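Local structure of uncharacterized protein (Exiguobacterium sibiricum, 3B77) at residues Tyr66-Tyr71 and Phe92-Lys97; Thr44-Val49 and Gln180-Ser185. The protein is of unknown function but carries a bacterial pleckstrin-homology domain joined to a helical region that probably mediates oligomerisation. All blocks are in the same frame, centred on the assembly; numbering follows the deposited sequence.

Interaction 1 of 2, residues Tyr66-Tyr71 and Phe92-Lys97; sequences YPYAHY and FEIGGK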
loop_
_atom_site.group_PDB
_atom_site.type_symbol
_atom_site.label_atom_id
_atom_site.label_comp_id
_atom_site.label_asym_id
_atom_site.label_seq_id
_atom_site.Cartn_x
_atom_site.Cartn_y
_atom_site.Cartn_z
ATOM N N TYR A 66 8.136 45.876 23.906
ATOM C CA TYR A 66 8.543 44.781 23.050
ATOM C C TYR A 66 9.603 43.989 23.783
ATOM O O TYR A 66 10.778 44.307 23.687
ATOM C CB TYR A 66 9.080 45.298 21.714
ATOM C CG TYR A 66 8.098 46.148 20.927
ATOM C CD1 TYR A 66 6.948 45.589 20.386
ATOM C CD2 TYR A 66 8.329 47.498 20.718
ATOM C CE1 TYR A 66 6.026 46.359 19.659
ATOM C CE2 TYR A 66 7.429 48.279 19.992
ATOM C CZ TYR A 66 6.267 47.707 19.460
ATOM O OH TYR A 66 5.356 48.475 18.734
ATOM N N PRO A 67 9.187 42.971 24.548
ATOM C CA PRO A 67 10.163 42.089 25.184
ATOM C C PRO A 67 10.961 41.363 24.121
ATOM O O PRO A 67 10.380 40.866 23.158
ATOM C CB PRO A 67 9.286 41.101 25.975
ATOM C CG PRO A 67 7.984 41.816 26.161
ATOM C CD PRO A 67 7.804 42.569 24.879
ATOM N N TYR A 68 12.275 41.333 24.277
ATOM C CA TYR A 68 13.151 40.754 23.247
ATOM C C TYR A 68 12.746 39.321 22.925
ATOM O O TYR A 68 12.748 38.918 21.738
ATOM C CB TYR A 68 14.626 40.787 23.690
ATOM C CG TYR A 68 15.100 42.162 24.112
ATOM C CD1 TYR A 68 14.875 43.276 23.304
ATOM C CD2 TYR A 68 15.772 42.343 25.302
ATOM C CE1 TYR A 68 15.308 44.545 23.692
ATOM C CE2 TYR A 68 16.215 43.580 25.690
ATOM C CZ TYR A 68 15.983 44.689 24.894
ATOM O OH TYR A 68 16.414 45.930 25.313
ATOM N N ALA A 69 12.393 38.584 23.994
ATOM C CA ALA A 69 11.965 37.172 23.912
ATOM C C ALA A 69 10.829 36.920 22.941
ATOM O O ALA A 69 10.769 35.858 22.381
ATOM C CB ALA A 69 11.596 36.637 25.286
ATOM N N HIS A 70 9.929 37.872 22.755
ATOM C CA HIS A 70 8.801 37.713 21.836
ATOM C C HIS A 70 8.937 38.578 20.602
ATOM O O HIS A 70 8.199 38.390 19.635
ATOM C CB HIS A 70 7.485 38.059 22.541
ATOM C CG HIS A 70 7.260 37.268 23.787
ATOM N ND1 HIS A 70 7.190 35.889 23.786
ATOM C CD2 HIS A 70 7.122 37.654 25.079
ATOM C CE1 HIS A 70 7.026 35.457 25.027
ATOM N NE2 HIS A 70 6.982 36.506 25.831
ATOM N N TYR A 71 9.839 39.561 20.642
ATOM C CA TYR A 71 10.074 40.448 19.499
ATOM C C TYR A 71 11.564 40.488 19.218
ATOM O O TYR A 71 12.287 41.263 19.815
ATOM C CB TYR A 71 9.556 41.849 19.791
ATOM C CG TYR A 71 8.092 41.901 20.072
ATOM C CD1 TYR A 71 7.187 41.988 19.049
ATOM C CD2 TYR A 71 7.618 41.850 21.354
ATOM C CE1 TYR A 71 5.847 42.023 19.286
ATOM C CE2 TYR A 71 6.281 41.886 21.609
ATOM C CZ TYR A 71 5.394 41.960 20.571
ATOM O OH TYR A 71 4.023 41.992 20.808
ATOM N N PHE A 92 16.871 49.526 13.284
ATOM C CA PHE A 92 16.662 48.108 13.556
ATOM C C PHE A 92 15.193 47.781 13.396
ATOM O O PHE A 92 14.356 48.662 13.203
ATOM C CB PHE A 92 17.139 47.697 14.951
ATOM C CG PHE A 92 16.512 48.476 16.054
ATOM C CD1 PHE A 92 17.073 49.672 16.481
ATOM C CD2 PHE A 92 15.360 48.015 16.677
ATOM C CE1 PHE A 92 16.487 50.381 17.491
ATOM C CE2 PHE A 92 14.771 48.706 17.690
ATOM C CZ PHE A 92 15.317 49.891 18.100
ATOM N N GLU A 93 14.912 46.489 13.443
ATOM C CA GLU A 93 13.571 45.976 13.388
ATOM C C GLU A 93 13.388 45.098 14.602
ATOM O O GLU A 93 14.216 44.233 14.891
ATOM C CB GLU A 93 13.354 45.182 12.103
ATOM C CG GLU A 93 13.506 46.041 10.828
ATOM C CD GLU A 93 13.223 45.293 9.536
ATOM O OE1 GLU A 93 12.760 44.121 9.588
ATOM O OE2 GLU A 93 13.470 45.910 8.467
ATOM N N ILE A 94 12.306 45.345 15.326
ATOM C CA ILE A 94 11.997 44.608 16.551
ATOM C C ILE A 94 10.614 43.992 16.348
ATOM O O ILE A 94 9.630 44.697 16.099
ATOM C CB ILE A 94 12.122 45.513 17.786
ATOM C CG1 ILE A 94 11.859 44.709 19.042
ATOM C CG2 ILE A 94 11.208 46.737 17.686
ATOM C CD1 ILE A 94 12.334 45.418 20.272
ATOM N N GLY A 95 10.548 42.661 16.432
ATOM C CA GLY A 95 9.396 41.948 15.883
ATOM C C GLY A 95 9.600 42.247 14.412
ATOM O O GLY A 95 10.703 42.030 13.900
ATOM N N GLY A 96 8.598 42.798 13.737
ATOM C CA GLY A 96 8.773 43.219 12.347
ATOM C C GLY A 96 8.743 44.717 12.184
ATOM O O GLY A 96 8.827 45.220 11.058
ATOM N N LYS A 97 8.611 45.434 13.300
ATOM C CA LYS A 97 8.469 46.890 13.280
ATOM C C LYS A 97 9.816 47.615 13.056
ATOM O O LYS A 97 10.811 47.314 13.720
ATOM C CB LYS A 97 7.806 47.371 14.581
ATOM C CG LYS A 97 7.286 48.836 14.552
ATOM C CD LYS A 97 6.519 49.168 15.833
ATOM C CE LYS A 97 6.096 50.619 15.930
ATOM N NZ LYS A 97 5.492 50.865 17.279
#
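Tyr71 and Gly95 bring their backbones together, CA to CA 4.0 Å, where the loop leaving strand 62-67 meets the hairpin turn between strands 87-94 and 97-104. This joins the two antiparallel sheets of the pleckstrin-homology domain. The hairpin closes with a type II' turn from Ile94 to Lys97, with Gly95 at positive phi; a CB there would also run into Tyr71 CD1, whose ring has Gly95 CA at its edge. Ile94 packs against Tyr71 and Tyr66. Its CG1 stands anti to the backbone N (chi1 -177°) and lies 3.7 Å from Tyr71 CB, while CD1 reaches on to 3.6 Å from Tyr66 CB. Further out, the extended Lys97 chain crosses the Tyr66 side chain at about a right angle. Lys97 NZ comes to the edge of the Tyr66 ring, near its plane, and donates to Tyr66 OH over 2.8 Å; Lys97 also makes a cation-pi contact with Tyr64. An alanine in place of Lys97 would probably leave the Tyr66 hydroxyl without this donor and Tyr64 without its cation. Tyr66 in turn sets its ring edge on Tyr71, CD1 sitting 3.7 Å above the centre of that ring.

Interaction 2 of 2, residues Thr44-Val49 and Gln180-Ser185; sequences TNLALV and QKDFGS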
loop_
_atom_site.group_PDB
_atom_site.type_symbol
_atom_site.label_atom_id
_atom_site.label_comp_id
_atom_site.label_asym_id
_atom_site.label_seq_id
_atom_site.Cartn_x
_atom_site.Cartn_y
_atom_site.Cartn_z
ATOM N N THR A 44 15.931 48.284 27.999
ATOM C CA THR A 44 16.163 47.580 29.261
ATOM C C THR A 44 16.722 46.194 28.962
ATOM O O THR A 44 16.871 45.814 27.779
ATOM C CB THR A 44 14.854 47.395 30.093
ATOM O OG1 THR A 44 14.115 46.277 29.596
ATOM C CG2 THR A 44 13.979 48.646 30.063
ATOM N N ASN A 45 17.031 45.454 30.037
ATOM C CA ASN A 45 17.506 44.085 29.915
ATOM C C ASN A 45 16.458 43.143 29.350
ATOM O O ASN A 45 16.799 42.135 28.759
ATOM C CB ASN A 45 18.010 43.540 31.254
ATOM C CG ASN A 45 16.995 43.649 32.344
ATOM O OD1 ASN A 45 16.283 44.638 32.438
ATOM N ND2 ASN A 45 16.919 42.645 33.175
ATOM N N LEU A 46 15.186 43.489 29.501
ATOM C CA LEU A 46 14.105 42.641 29.043
ATOM C C LEU A 46 13.399 43.104 27.783
ATOM O O LEU A 46 12.835 42.264 27.072
ATOM C CB LEU A 46 13.053 42.507 30.137
ATOM C CG LEU A 46 13.521 42.083 31.521
ATOM C CD1 LEU A 46 12.374 42.307 32.519
ATOM C CD2 LEU A 46 14.085 40.627 31.601
ATOM N N ALA A 47 13.389 44.410 27.506
ATOM C CA ALA A 47 12.552 44.954 26.425
ATOM C C ALA A 47 12.935 46.345 25.971
ATOM O O ALA A 47 13.758 47.026 26.619
ATOM C CB ALA A 47 11.088 45.005 26.866
ATOM N N LEU A 48 12.338 46.729 24.824
ATOM C CA LEU A 48 12.293 48.118 24.343
ATOM C C LEU A 48 10.916 48.723 24.787
ATOM O O LEU A 48 9.827 48.263 24.394
ATOM C CB LEU A 48 12.460 48.230 22.812
ATOM C CG LEU A 48 12.155 49.612 22.194
ATOM C CD1 LEU A 48 13.093 50.719 22.718
ATOM C CD2 LEU A 48 12.153 49.553 20.642
ATOM N N VAL A 49 10.997 49.750 25.629
ATOM C CA VAL A 49 9.827 50.473 26.092
ATOM C C VAL A 49 9.884 51.775 25.317
ATOM O O VAL A 49 10.883 52.452 25.330
ATOM C CB VAL A 49 9.858 50.666 27.612
ATOM C CG1 VAL A 49 8.706 51.516 28.084
ATOM C CG2 VAL A 49 9.851 49.318 28.306
ATOM N N GLN A 180 15.922 33.249 25.109
ATOM C CA GLN A 180 16.256 33.878 26.382
ATOM C C GLN A 180 15.558 35.229 26.578
ATOM O O GLN A 180 15.265 35.961 25.626
ATOM C CB GLN A 180 17.764 33.941 26.592
ATOM C CG GLN A 180 18.522 35.091 26.008
ATOM C CD GLN A 180 20.065 34.949 26.244
ATOM O OE1 GLN A 180 20.662 33.876 25.998
ATOM N NE2 GLN A 180 20.702 36.031 26.712
ATOM N N LYS A 181 15.252 35.532 27.826
ATOM C CA LYS A 181 14.499 36.737 28.153
ATOM C C LYS A 181 15.388 37.948 28.406
ATOM O O LYS A 181 15.070 39.062 27.982
ATOM C CB LYS A 181 13.605 36.462 29.380
ATOM C CG LYS A 181 12.313 35.776 28.986
ATOM C CD LYS A 181 11.619 35.036 30.109
ATOM C CE LYS A 181 10.109 34.824 29.757
ATOM N NZ LYS A 181 9.833 34.634 28.267
ATOM N N ASP A 182 16.510 37.687 29.068
ATOM C CA ASP A 182 17.393 38.704 29.573
ATOM C C ASP A 182 18.691 38.862 28.750
ATOM O O ASP A 182 19.424 37.905 28.504
ATOM C CB ASP A 182 17.731 38.345 31.024
ATOM C CG ASP A 182 18.231 39.493 31.804
ATOM O OD1 ASP A 182 18.876 40.390 31.245
ATOM O OD2 ASP A 182 17.981 39.493 33.006
ATOM N N PHE A 183 18.971 40.107 28.383
ATOM C CA PHE A 183 20.110 40.476 27.578
ATOM C C PHE A 183 20.836 41.631 28.247
ATOM O O PHE A 183 21.476 42.455 27.574
ATOM C CB PHE A 183 19.625 40.889 26.185
ATOM C CG PHE A 183 19.177 39.727 25.323
ATOM C CD1 PHE A 183 20.094 39.000 24.593
ATOM C CD2 PHE A 183 17.833 39.381 25.232
ATOM C CE1 PHE A 183 19.692 37.953 23.826
ATOM C CE2 PHE A 183 17.427 38.334 24.432
ATOM C CZ PHE A 183 18.359 37.623 23.733
ATOM N N GLY A 184 20.738 41.700 29.571
ATOM C CA GLY A 184 21.428 42.743 30.309
ATOM C C GLY A 184 22.934 42.701 30.091
ATOM O O GLY A 184 23.565 43.732 29.863
ATOM N N SER A 185 23.500 41.502 30.117
ATOM C CA SER A 185 24.938 41.323 30.002
ATOM C C SER A 185 25.444 41.837 28.672
ATOM O O SER A 185 26.595 42.245 28.554
ATOM C CB SER A 185 25.323 39.861 30.192
ATOM O OG SER A 185 24.581 39.016 29.337
HETATM O O HOH W 1 12.607 39.574 26.967
#
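The tight turn between strands 39-44 and 47-52 meets the start of the C-terminal helix 184-191 here, with Asn45 facing Asp182, Phe183 and Gly184. The main link is a backbone bond from Phe183 N to Asn45 O, 3.0 Å long and fairly straight at 162°, with the donor in the carbonyl plane. Next to it, Asn45 CB rests 3.6 Å from Gly184 CA, and a CB on Gly184 would press tightly on Asn45 CB. A chi1 of 55° sets Asn45 CG between its backbone N and carbonyl carbon. Asn45 ND2 makes a weak bond of 3.3 Å to Asp182 OD2, amide and carboxylate planes 62° apart, while OD1 of the asparagine accepts from Lys29 N. The other carboxylate oxygen forms an Asx turn at the helix start, where Phe183 is the N-cap: Asp182 OD1 takes Gly184 N at 2.8 Å, nearly along its own C-O axis. On the strand side Thr44 OG1 accepts from both Leu46 N and Ala47 N, an ST turn and ST motif that hold the hairpin bend. The Phe183 ring packs against Ile121 and Lys124 of helix 108-146, and Gln180 NE2, which donates to Asp182 O, sits 3.5 Å above one face, offset toward the rim. A water bridges Leu46 O and Lys181 O, donating to each over 2.7 Å, and Lys181 NZ forms a salt bridge with Glu127 of the second subunit.

Interactions 1 and 2 have centres 11 Å apart and both reach the same sheet, through neighbouring strands 47-52 and 62-67. They touch directly: Tyr66 N lies 3.0 Å from Leu48 O, a probable hydrogen bond between the two strands. Tyr68 makes the second link, its OH 2.5 Å from Thr44 O, also a probable hydrogen bond, and its CE2 3.4 Å from Asn45 O, the carbonyl that receives Phe183 N. The same hydroxyl also bonds to Tyr187 OH on the C-terminal helix. Along the chain interaction 1 is nested within the loop closed by interaction 2, which ties the C-terminal segment back to the pleckstrin-homology domain.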